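Local atomic coordinates of DTDP-4-dehydrorhamnose reductase, rfbD ortholog (Clostridium acetobutylicum, PDB entry 1VL0), a protein that probably catalyses the NADPH- or NADH-dependent reduction of dTDP-6-deoxy-L-lyxo-4-hexulose to dTDP-L-rhamnose, the closing step of dTDP-L-rhamnose biosynthesis. Residues I15-A20 against E27-L32; E81-A86 against Y137-L142; F234-I239 against E285-L290. One frame throughout, in Å; residues are numbered along the deposited sequence.

Contact 1: I15-A20 against E27-L32. With NAI (1,4-dihydronicotinamide adenine dinucleotide), chain D.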
# COMPACT_ATOMS: atom_id res chain seq x y z
N ILE A 15 2.04 -2.41 -27.60
CA ILE A 15 1.87 -1.30 -26.69
C ILE A 15 0.57 -0.57 -26.95
O ILE A 15 0.43 0.08 -27.96
CB ILE A 15 3.04 -0.34 -26.82
CG1 ILE A 15 4.35 -1.07 -26.45
CG2 ILE A 15 2.85 0.84 -25.86
CD1 ILE A 15 5.61 -0.27 -26.62
N LEU A 16 -0.34 -0.65 -25.99
CA LEU A 16 -1.54 0.16 -26.00
C LEU A 16 -1.25 1.50 -25.38
O LEU A 16 -0.69 1.57 -24.26
CB LEU A 16 -2.65 -0.53 -25.22
CG LEU A 16 -3.92 0.27 -24.93
CD1 LEU A 16 -4.69 0.61 -26.22
CD2 LEU A 16 -4.82 -0.53 -23.99
N ILE A 17 -1.62 2.57 -26.09
CA ILE A 17 -1.54 3.91 -25.55
C ILE A 17 -2.94 4.45 -25.41
O ILE A 17 -3.69 4.47 -26.39
CB ILE A 17 -0.71 4.85 -26.47
CG1 ILE A 17 0.68 4.28 -26.68
CG2 ILE A 17 -0.62 6.28 -25.84
CD1 ILE A 17 1.41 4.95 -27.85
N THR A 18 -3.30 4.86 -24.20
CA THR A 18 -4.57 5.55 -23.98
C THR A 18 -4.33 7.03 -23.88
O THR A 18 -3.27 7.47 -23.33
CB THR A 18 -5.36 5.00 -22.75
OG1 THR A 18 -4.55 5.01 -21.60
CG2 THR A 18 -5.63 3.56 -22.91
N GLY A 19 -5.31 7.81 -24.36
CA GLY A 19 -5.16 9.28 -24.44
C GLY A 19 -4.09 9.65 -25.45
O GLY A 19 -3.30 10.58 -25.27
N ALA A 20 -4.06 8.87 -26.52
CA ALA A 20 -2.96 8.85 -27.49
C ALA A 20 -2.89 10.10 -28.39
O ALA A 20 -1.83 10.41 -28.97
CB ALA A 20 -3.08 7.62 -28.37
N GLU A 27 3.78 12.22 -28.70
CA GLU A 27 5.21 12.11 -28.68
C GLU A 27 5.68 10.66 -28.58
O GLU A 27 6.66 10.27 -29.23
CB GLU A 27 5.80 13.00 -27.62
CG GLU A 27 7.33 13.02 -27.60
CD GLU A 27 8.02 13.52 -28.89
OE1 GLU A 27 7.44 14.30 -29.72
OE2 GLU A 27 9.20 13.16 -29.09
N ILE A 28 4.98 9.84 -27.80
CA ILE A 28 5.35 8.45 -27.66
C ILE A 28 5.16 7.74 -29.00
O ILE A 28 6.01 6.96 -29.42
CB ILE A 28 4.51 7.81 -26.58
CG1 ILE A 28 4.96 8.35 -25.20
CG2 ILE A 28 4.65 6.30 -26.61
CD1 ILE A 28 4.21 7.80 -24.01
N GLN A 29 4.04 8.01 -29.66
CA GLN A 29 3.83 7.43 -31.00
C GLN A 29 4.99 7.78 -31.92
O GLN A 29 5.52 6.93 -32.61
CB GLN A 29 2.52 7.92 -31.59
CG GLN A 29 1.35 7.33 -30.92
CD GLN A 29 0.05 7.73 -31.54
OE1 GLN A 29 -0.66 8.62 -31.03
NE2 GLN A 29 -0.29 7.09 -32.63
N LYS A 30 5.42 9.05 -31.87
CA LYS A 30 6.48 9.55 -32.71
C LYS A 30 7.83 8.88 -32.40
O LYS A 30 8.53 8.46 -33.32
CB LYS A 30 6.57 11.06 -32.57
CG LYS A 30 7.66 11.73 -33.37
CD LYS A 30 7.38 13.23 -33.38
CE LYS A 30 8.62 14.05 -33.69
NZ LYS A 30 8.26 15.51 -33.65
N GLN A 31 8.16 8.72 -31.13
CA GLN A 31 9.40 8.06 -30.74
C GLN A 31 9.38 6.55 -30.99
O GLN A 31 10.44 5.91 -31.05
CB GLN A 31 9.75 8.37 -29.29
CG GLN A 31 10.18 9.85 -29.06
CD GLN A 31 10.69 10.12 -27.67
OE1 GLN A 31 11.04 9.18 -26.96
NE2 GLN A 31 10.74 11.39 -27.26
N LEU A 32 8.20 5.96 -31.13
CA LEU A 32 8.09 4.54 -31.41
C LEU A 32 8.01 4.21 -32.91
O LEU A 32 8.08 3.06 -33.29
CB LEU A 32 6.87 3.95 -30.69
CG LEU A 32 6.98 3.75 -29.18
CD1 LEU A 32 5.66 3.32 -28.61
CD2 LEU A 32 8.08 2.79 -28.78
PA NAI D . -3.59 16.02 -22.89
O1A NAI D . -4.66 16.81 -22.19
O2A NAI D . -2.84 16.81 -23.94
O5B NAI D . -4.29 14.68 -23.43
C5B NAI D . -5.03 13.92 -22.50
C4B NAI D . -5.97 12.95 -23.22
O4B NAI D . -6.96 12.48 -22.31
C3B NAI D . -6.78 13.55 -24.37
O3B NAI D . -6.38 13.00 -25.60
C2B NAI D . -8.22 13.17 -23.99
O2B NAI D . -9.11 13.01 -25.08
C1B NAI D . -7.94 11.91 -23.16
N9A NAI D . -9.06 11.27 -22.45
C8A NAI D . -9.97 11.92 -21.67
N7A NAI D . -10.86 11.02 -21.21
C5A NAI D . -10.55 9.79 -21.69
C6A NAI D . -11.16 8.54 -21.51
N6A NAI D . -12.25 8.40 -20.78
N1A NAI D . -10.61 7.44 -22.13
C2A NAI D . -9.46 7.58 -22.91
N3A NAI D . -8.88 8.81 -23.11
C4A NAI D . -9.41 9.92 -22.49
O3 NAI D . -2.62 15.41 -21.78
PN NAI D . -1.03 15.67 -21.60
O1N NAI D . -0.25 14.75 -22.45
O2N NAI D . -0.81 17.13 -21.51
O5D NAI D . -0.85 14.98 -20.16
C5D NAI D . -0.32 13.66 -20.09
C4D NAI D . -0.23 13.22 -18.65
O4D NAI D . 0.61 14.11 -17.89
C3D NAI D . -1.59 13.18 -17.97
O3D NAI D . -1.64 11.92 -17.35
C2D NAI D . -1.58 14.32 -16.95
O2D NAI D . -2.31 14.14 -15.74
C1D NAI D . -0.07 14.42 -16.67
N1N NAI D . 0.36 15.75 -16.25
C2N NAI D . 0.39 16.77 -17.18
C3N NAI D . 0.83 18.02 -16.77
C7N NAI D . 0.56 19.23 -17.61
O7N NAI D . 1.28 20.40 -17.31
N7N NAI D . -0.34 19.18 -18.61
C4N NAI D . 1.24 18.22 -15.44
C5N NAI D . 1.20 17.18 -14.51
C6N NAI D . 0.75 15.94 -14.96
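In the first beta-alpha-beta unit of the Rossmann fold, I15 and I17 of strand 13-18 meet I28, Q29 and L32 of helix 23-32. The short segments 15-18 and 27-32 run nearly antiparallel (154°), with their axes 10.5 Å apart at closest approach, the usual return path of such a crossover. The closest contacts are between aliphatic carbons. The CD1 methyls of I15 and L32 meet at 4.1 Å, where the two side chains cross at a slant. Two residues on, I17 faces the helix in the same way: its CG1 sits beside the backbone N (chi1 -57°) and the chain then runs extended, which carries CD1 away from the strand to a point 3.7 Å from CG2 of I28. That same CD1 also touches the aliphatic part of Q29, 3.9 Å from its CG, so one methyl touches both I28 and Q29. The alternate strand residues, L16 and T18, serve the other face of the sheet, where T18 OG1 is hydrogen-bonded to N69 OD1. Past the strand, G19 opens the glycine-rich GxxGxxG dinucleotide-binding loop. Its positive phi (67°) suits glycine, and the cofactor comes close here, with G19 N 3.9 Å from NAI N3A. Strand 13-18 lies between two parallel neighbours, I15 and I17 bonding to strand 37-42 and L16 to strand 66-69. From the sheet I68 also touches I15 and I28, while E27 and Q31 touch helix 197-210.

Contact 2: E81-A86 against Y137-L142. With NAI (1,4-dihydronicotinamide adenine dinucleotide), chain D.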
# COMPACT_ATOMS: atom_id res chain seq x y z
N GLU A 81 -15.01 21.65 -9.78
CA GLU A 81 -16.47 21.63 -10.00
C GLU A 81 -16.97 20.34 -10.66
O GLU A 81 -18.16 20.11 -10.69
CB GLU A 81 -16.91 22.87 -10.81
CG GLU A 81 -16.50 22.86 -12.29
CD GLU A 81 -16.68 24.22 -13.02
OE1 GLU A 81 -17.76 24.45 -13.62
OE2 GLU A 81 -15.71 25.04 -13.06
N GLN A 82 -16.05 19.53 -11.18
CA GLN A 82 -16.38 18.23 -11.78
C GLN A 82 -15.67 17.08 -11.06
O GLN A 82 -15.02 16.29 -11.69
CB GLN A 82 -15.97 18.22 -13.24
CG GLN A 82 -16.47 19.41 -14.05
CD GLN A 82 -16.18 19.27 -15.56
OE1 GLN A 82 -15.15 18.75 -15.97
NE2 GLN A 82 -17.11 19.75 -16.37
N TYR A 83 -15.85 16.97 -9.75
CA TYR A 83 -15.13 16.01 -8.91
C TYR A 83 -15.43 14.56 -9.31
O TYR A 83 -14.52 13.74 -9.39
CB TYR A 83 -15.49 16.26 -7.44
CG TYR A 83 -14.31 16.35 -6.50
CD1 TYR A 83 -13.33 15.35 -6.48
CD2 TYR A 83 -14.16 17.43 -5.63
CE1 TYR A 83 -12.24 15.41 -5.61
CE2 TYR A 83 -13.08 17.50 -4.75
CZ TYR A 83 -12.14 16.47 -4.74
OH TYR A 83 -11.08 16.55 -3.87
N ASP A 84 -16.69 14.24 -9.62
CA ASP A 84 -17.07 12.87 -10.02
C ASP A 84 -16.35 12.49 -11.30
O ASP A 84 -15.68 11.49 -11.38
CB ASP A 84 -18.57 12.77 -10.23
CG ASP A 84 -19.35 12.91 -8.95
OD1 ASP A 84 -18.75 12.97 -7.85
OD2 ASP A 84 -20.59 12.98 -8.97
N LEU A 85 -16.41 13.37 -12.28
CA LEU A 85 -15.75 13.15 -13.54
C LEU A 85 -14.24 13.05 -13.40
O LEU A 85 -13.61 12.23 -14.05
CB LEU A 85 -16.15 14.25 -14.55
CG LEU A 85 -15.60 14.05 -15.97
CD1 LEU A 85 -16.11 12.74 -16.57
CD2 LEU A 85 -15.98 15.22 -16.88
N ALA A 86 -13.64 13.90 -12.57
CA ALA A 86 -12.21 13.78 -12.31
C ALA A 86 -11.85 12.41 -11.71
O ALA A 86 -10.85 11.83 -12.07
CB ALA A 86 -11.77 14.89 -11.36
N TYR A 137 -7.82 17.84 -8.63
CA TYR A 137 -6.95 17.26 -9.62
C TYR A 137 -5.89 16.40 -8.93
O TYR A 137 -5.70 15.24 -9.27
CB TYR A 137 -6.29 18.35 -10.44
CG TYR A 137 -5.27 17.83 -11.43
CD1 TYR A 137 -5.67 16.99 -12.47
CD2 TYR A 137 -3.94 18.15 -11.32
CE1 TYR A 137 -4.74 16.50 -13.36
CE2 TYR A 137 -2.98 17.66 -12.21
CZ TYR A 137 -3.36 16.85 -13.21
OH TYR A 137 -2.40 16.38 -14.09
N GLY A 138 -5.20 16.96 -7.94
CA GLY A 138 -4.15 16.20 -7.27
C GLY A 138 -4.66 14.96 -6.53
O GLY A 138 -4.05 13.89 -6.53
N LYS A 139 -5.79 15.12 -5.87
CA LYS A 139 -6.36 14.06 -5.05
C LYS A 139 -6.79 12.89 -5.93
O LYS A 139 -6.52 11.75 -5.61
CB LYS A 139 -7.55 14.60 -4.25
CG LYS A 139 -8.44 13.53 -3.60
CD LYS A 139 -7.67 12.60 -2.60
CE LYS A 139 -8.65 11.64 -1.88
NZ LYS A 139 -8.00 10.84 -0.77
N THR A 140 -7.45 13.19 -7.03
CA THR A 140 -7.91 12.15 -7.98
C THR A 140 -6.78 11.46 -8.73
O THR A 140 -6.84 10.27 -8.96
CB THR A 140 -8.91 12.73 -9.01
OG1 THR A 140 -8.30 13.78 -9.80
CG2 THR A 140 -10.13 13.34 -8.29
N LYS A 141 -5.75 12.21 -9.11
CA LYS A 141 -4.57 11.60 -9.72
C LYS A 141 -3.86 10.73 -8.69
O LYS A 141 -3.39 9.67 -9.02
CB LYS A 141 -3.59 12.66 -10.23
CG LYS A 141 -4.07 13.51 -11.39
CD LYS A 141 -4.13 12.68 -12.70
CE LYS A 141 -2.75 12.24 -13.20
NZ LYS A 141 -2.87 11.46 -14.46
N LEU A 142 -3.78 11.16 -7.45
CA LEU A 142 -3.16 10.32 -6.40
C LEU A 142 -3.87 8.98 -6.20
O LEU A 142 -3.25 7.94 -6.07
CB LEU A 142 -3.08 11.04 -5.07
CG LEU A 142 -2.47 10.22 -3.93
CD1 LEU A 142 -1.03 9.94 -4.12
CD2 LEU A 142 -2.66 10.96 -2.62
PA NAI D . -3.59 16.02 -22.89
O1A NAI D . -4.66 16.81 -22.19
O2A NAI D . -2.84 16.81 -23.94
O5B NAI D . -4.29 14.68 -23.43
C5B NAI D . -5.03 13.92 -22.50
C4B NAI D . -5.97 12.95 -23.22
O4B NAI D . -6.96 12.48 -22.31
C3B NAI D . -6.78 13.55 -24.37
O3B NAI D . -6.38 13.00 -25.60
C2B NAI D . -8.22 13.17 -23.99
O2B NAI D . -9.11 13.01 -25.08
C1B NAI D . -7.94 11.91 -23.16
N9A NAI D . -9.06 11.27 -22.45
C8A NAI D . -9.97 11.92 -21.67
N7A NAI D . -10.86 11.02 -21.21
C5A NAI D . -10.55 9.79 -21.69
C6A NAI D . -11.16 8.54 -21.51
N6A NAI D . -12.25 8.40 -20.78
N1A NAI D . -10.61 7.44 -22.13
C2A NAI D . -9.46 7.58 -22.91
N3A NAI D . -8.88 8.81 -23.11
C4A NAI D . -9.41 9.92 -22.49
O3 NAI D . -2.62 15.41 -21.78
PN NAI D . -1.03 15.67 -21.60
O1N NAI D . -0.25 14.75 -22.45
O2N NAI D . -0.81 17.13 -21.51
O5D NAI D . -0.85 14.98 -20.16
C5D NAI D . -0.32 13.66 -20.09
C4D NAI D . -0.23 13.22 -18.65
O4D NAI D . 0.61 14.11 -17.89
C3D NAI D . -1.59 13.18 -17.97
O3D NAI D . -1.64 11.92 -17.35
C2D NAI D . -1.58 14.32 -16.95
O2D NAI D . -2.31 14.14 -15.74
C1D NAI D . -0.07 14.42 -16.67
N1N NAI D . 0.36 15.75 -16.25
C2N NAI D . 0.39 16.77 -17.18
C3N NAI D . 0.83 18.02 -16.77
C7N NAI D . 0.56 19.23 -17.61
O7N NAI D . 1.28 20.40 -17.31
N7N NAI D . -0.34 19.18 -18.61
C4N NAI D . 1.24 18.22 -15.44
C5N NAI D . 1.20 17.18 -14.51
C6N NAI D . 0.75 15.94 -14.96
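Two tyrosine rings matter here, Y83 against K139 and T140 across the contact, and Y137 against the cofactor. The methyl CG2 of T140 comes obliquely to the Y83 ring, 4.0 Å from CE1, and Y83 OH lies 4.0 Å from CG of K139, whose side chain passes at about a right angle. The Y137 ring carries K141 CG on one face, 3.6 Å above the plane and shifted toward the rim. NAI O2D sits at the ring edge, near its plane, hydrogen-bonded to Y137 OH at 2.8 Å, and Y115 meets the ring edge-to-face. K141 starts beside its backbone N and folds at chi2 and chi3 (-71° and -67°), a curl that returns NZ to the ribose, where it donates to O2D (3.0 Å) and O3D (3.2 Å); I111 O takes a further bond. Y137 and K141 are the YxxxK pair of short-chain dehydrogenases, whose tyrosine is the usual proton donor to the substrate carbonyl in relatives. Behind them the helices pack closely: A86 CB is 3.8 Å from T140 CG2. T140 OG1 is held by A136 O and N90 ND2, and K139 NZ by E143 and by F128 O of a second subunit. Thus helix 136-151 lies between the start of helix 83-104 and the cofactor; T113 of strand 107-113 touches Y137 and K141, Q110 touches K141, and helix 76-81 touches both A86 and Y137.

Contact 3: F234-I239 against E285-L290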
# COMPACT_ATOMS: atom_id res chain seq x y z
N PHE A 234 9.78 34.41 -24.70
CA PHE A 234 9.83 35.64 -25.50
C PHE A 234 11.26 36.01 -25.98
O PHE A 234 11.44 36.47 -27.11
CB PHE A 234 9.16 36.79 -24.73
CG PHE A 234 7.70 36.55 -24.45
CD1 PHE A 234 6.84 36.10 -25.46
CD2 PHE A 234 7.18 36.76 -23.17
CE1 PHE A 234 5.50 35.88 -25.20
CE2 PHE A 234 5.81 36.56 -22.90
CZ PHE A 234 4.97 36.12 -23.92
N ARG A 235 12.26 35.70 -25.15
CA ARG A 235 13.64 35.78 -25.61
C ARG A 235 13.92 34.89 -26.82
O ARG A 235 14.53 35.32 -27.82
CB ARG A 235 14.60 35.45 -24.48
CG ARG A 235 16.05 35.78 -24.79
CD ARG A 235 17.08 35.16 -23.87
NE ARG A 235 17.20 33.70 -24.03
CZ ARG A 235 17.94 33.08 -24.96
NH1 ARG A 235 18.65 33.75 -25.82
NH2 ARG A 235 17.93 31.77 -25.04
N LEU A 236 13.44 33.67 -26.78
CA LEU A 236 13.66 32.71 -27.87
C LEU A 236 12.89 33.05 -29.15
O LEU A 236 13.37 32.81 -30.27
CB LEU A 236 13.29 31.31 -27.40
CG LEU A 236 14.27 30.59 -26.46
CD1 LEU A 236 13.61 29.36 -25.86
CD2 LEU A 236 15.57 30.21 -27.16
N THR A 237 11.67 33.57 -29.01
CA THR A 237 10.81 33.82 -30.20
C THR A 237 11.08 35.20 -30.80
O THR A 237 10.78 35.45 -31.97
CB THR A 237 9.33 33.77 -29.82
OG1 THR A 237 9.14 34.57 -28.64
CG2 THR A 237 8.90 32.37 -29.44
N GLY A 238 11.62 36.09 -29.97
CA GLY A 238 11.93 37.45 -30.35
C GLY A 238 10.77 38.41 -30.17
O GLY A 238 10.87 39.58 -30.54
N ILE A 239 9.69 37.91 -29.57
CA ILE A 239 8.46 38.66 -29.42
C ILE A 239 8.69 39.80 -28.41
O ILE A 239 9.28 39.63 -27.35
CB ILE A 239 7.30 37.73 -28.99
CG1 ILE A 239 6.93 36.78 -30.14
CG2 ILE A 239 6.08 38.53 -28.59
CD1 ILE A 239 6.06 35.59 -29.74
N GLU A 285 14.57 23.64 -28.31
CA GLU A 285 14.31 22.62 -29.36
C GLU A 285 12.82 22.69 -29.77
O GLU A 285 12.45 22.55 -30.94
CB GLU A 285 14.71 21.25 -28.84
CG GLU A 285 14.38 20.07 -29.73
CD GLU A 285 14.49 18.71 -29.01
OE1 GLU A 285 13.68 18.43 -28.08
OE2 GLU A 285 15.37 17.89 -29.39
N TYR A 286 11.97 22.93 -28.81
CA TYR A 286 10.54 22.96 -29.04
C TYR A 286 10.12 24.20 -29.82
O TYR A 286 9.36 24.09 -30.80
CB TYR A 286 9.77 22.88 -27.71
CG TYR A 286 8.26 22.95 -27.87
CD1 TYR A 286 7.56 21.91 -28.44
CD2 TYR A 286 7.56 24.04 -27.43
CE1 TYR A 286 6.19 21.97 -28.59
CE2 TYR A 286 6.19 24.11 -27.55
CZ TYR A 286 5.51 23.08 -28.13
OH TYR A 286 4.15 23.19 -28.24
N ILE A 287 10.59 25.36 -29.39
CA ILE A 287 10.32 26.61 -30.07
C ILE A 287 10.82 26.53 -31.52
O ILE A 287 10.10 26.96 -32.42
CB ILE A 287 10.98 27.83 -29.35
CG1 ILE A 287 10.49 27.99 -27.93
CG2 ILE A 287 10.77 29.15 -30.12
CD1 ILE A 287 9.13 28.35 -27.78
N ASP A 288 12.00 25.94 -31.75
CA ASP A 288 12.53 25.78 -33.09
C ASP A 288 11.57 24.93 -33.95
O ASP A 288 11.32 25.26 -35.06
CB ASP A 288 13.93 25.15 -33.05
CG ASP A 288 15.02 26.11 -32.46
OD1 ASP A 288 14.77 27.31 -32.19
OD2 ASP A 288 16.17 25.71 -32.23
N LEU A 289 11.08 23.82 -33.42
CA LEU A 289 10.09 22.99 -34.07
C LEU A 289 8.85 23.79 -34.44
O LEU A 289 8.31 23.65 -35.55
CB LEU A 289 9.69 21.81 -33.17
CG LEU A 289 8.73 20.77 -33.76
CD1 LEU A 289 9.39 20.03 -34.90
CD2 LEU A 289 8.28 19.80 -32.70
N LEU A 290 8.38 24.61 -33.52
CA LEU A 290 7.20 25.44 -33.74
C LEU A 290 7.36 26.44 -34.84
O LEU A 290 6.42 26.67 -35.59
CB LEU A 290 6.89 26.26 -32.51
CG LEU A 290 6.21 25.62 -31.33
CD1 LEU A 290 5.96 26.70 -30.30
CD2 LEU A 290 4.91 24.98 -31.72
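Apolar contact joins the two helices here, with I287 as the shared partner of L236 and T237. The two branches of I287 divide the work: CG1 lies 4.0 Å from CD1 of L236, while CG2, standing anti to the backbone N, reaches 3.8 Å from CG2 of T237. The T237 and I287 side chains cross at about a right angle, whereas those of L236 and I287 are inclined less steeply.

The one polar group among these three side chains is satisfied locally. The hydroxyl of T237 (chi1 48°) turns back onto its own helix and bonds to I233 O, which leaves the methyl to face I287. G238, with positive phi, ends the helix just after T237.

Between the two segments, then, I287 is the single residue that helix 279-290, close to the C-terminus, sets against the end of helix 226-237. Beyond them L236 also touches L283 and K284 of the same C-terminal helix, and V171 of helix 170-180 also touches I287; this is helix-on-helix packing in the C-terminal part of an extended short-chain dehydrogenase/reductase fold.

The three contacts follow one another along the chain, each closing before the next opens. Contacts 1 and 2 both belong to the nucleotide-binding Rossmann part, with centres about 24 Å apart: contact 1 includes strand 13-18 of the mixed sheet, and contact 2 lies against strand 107-113 of the same sheet. Contact 3 lies in the later helices, its centre about 25 Å from that of contact 1 and about 33 Å from that of contact 2. Its nearest atoms approach contact 1 to about 4 Å. Contacts 1 and 2 thus line different parts of the NAI site, the adenosine side and the ribose next to the nicotinamide, while contact 3 lies apart from it.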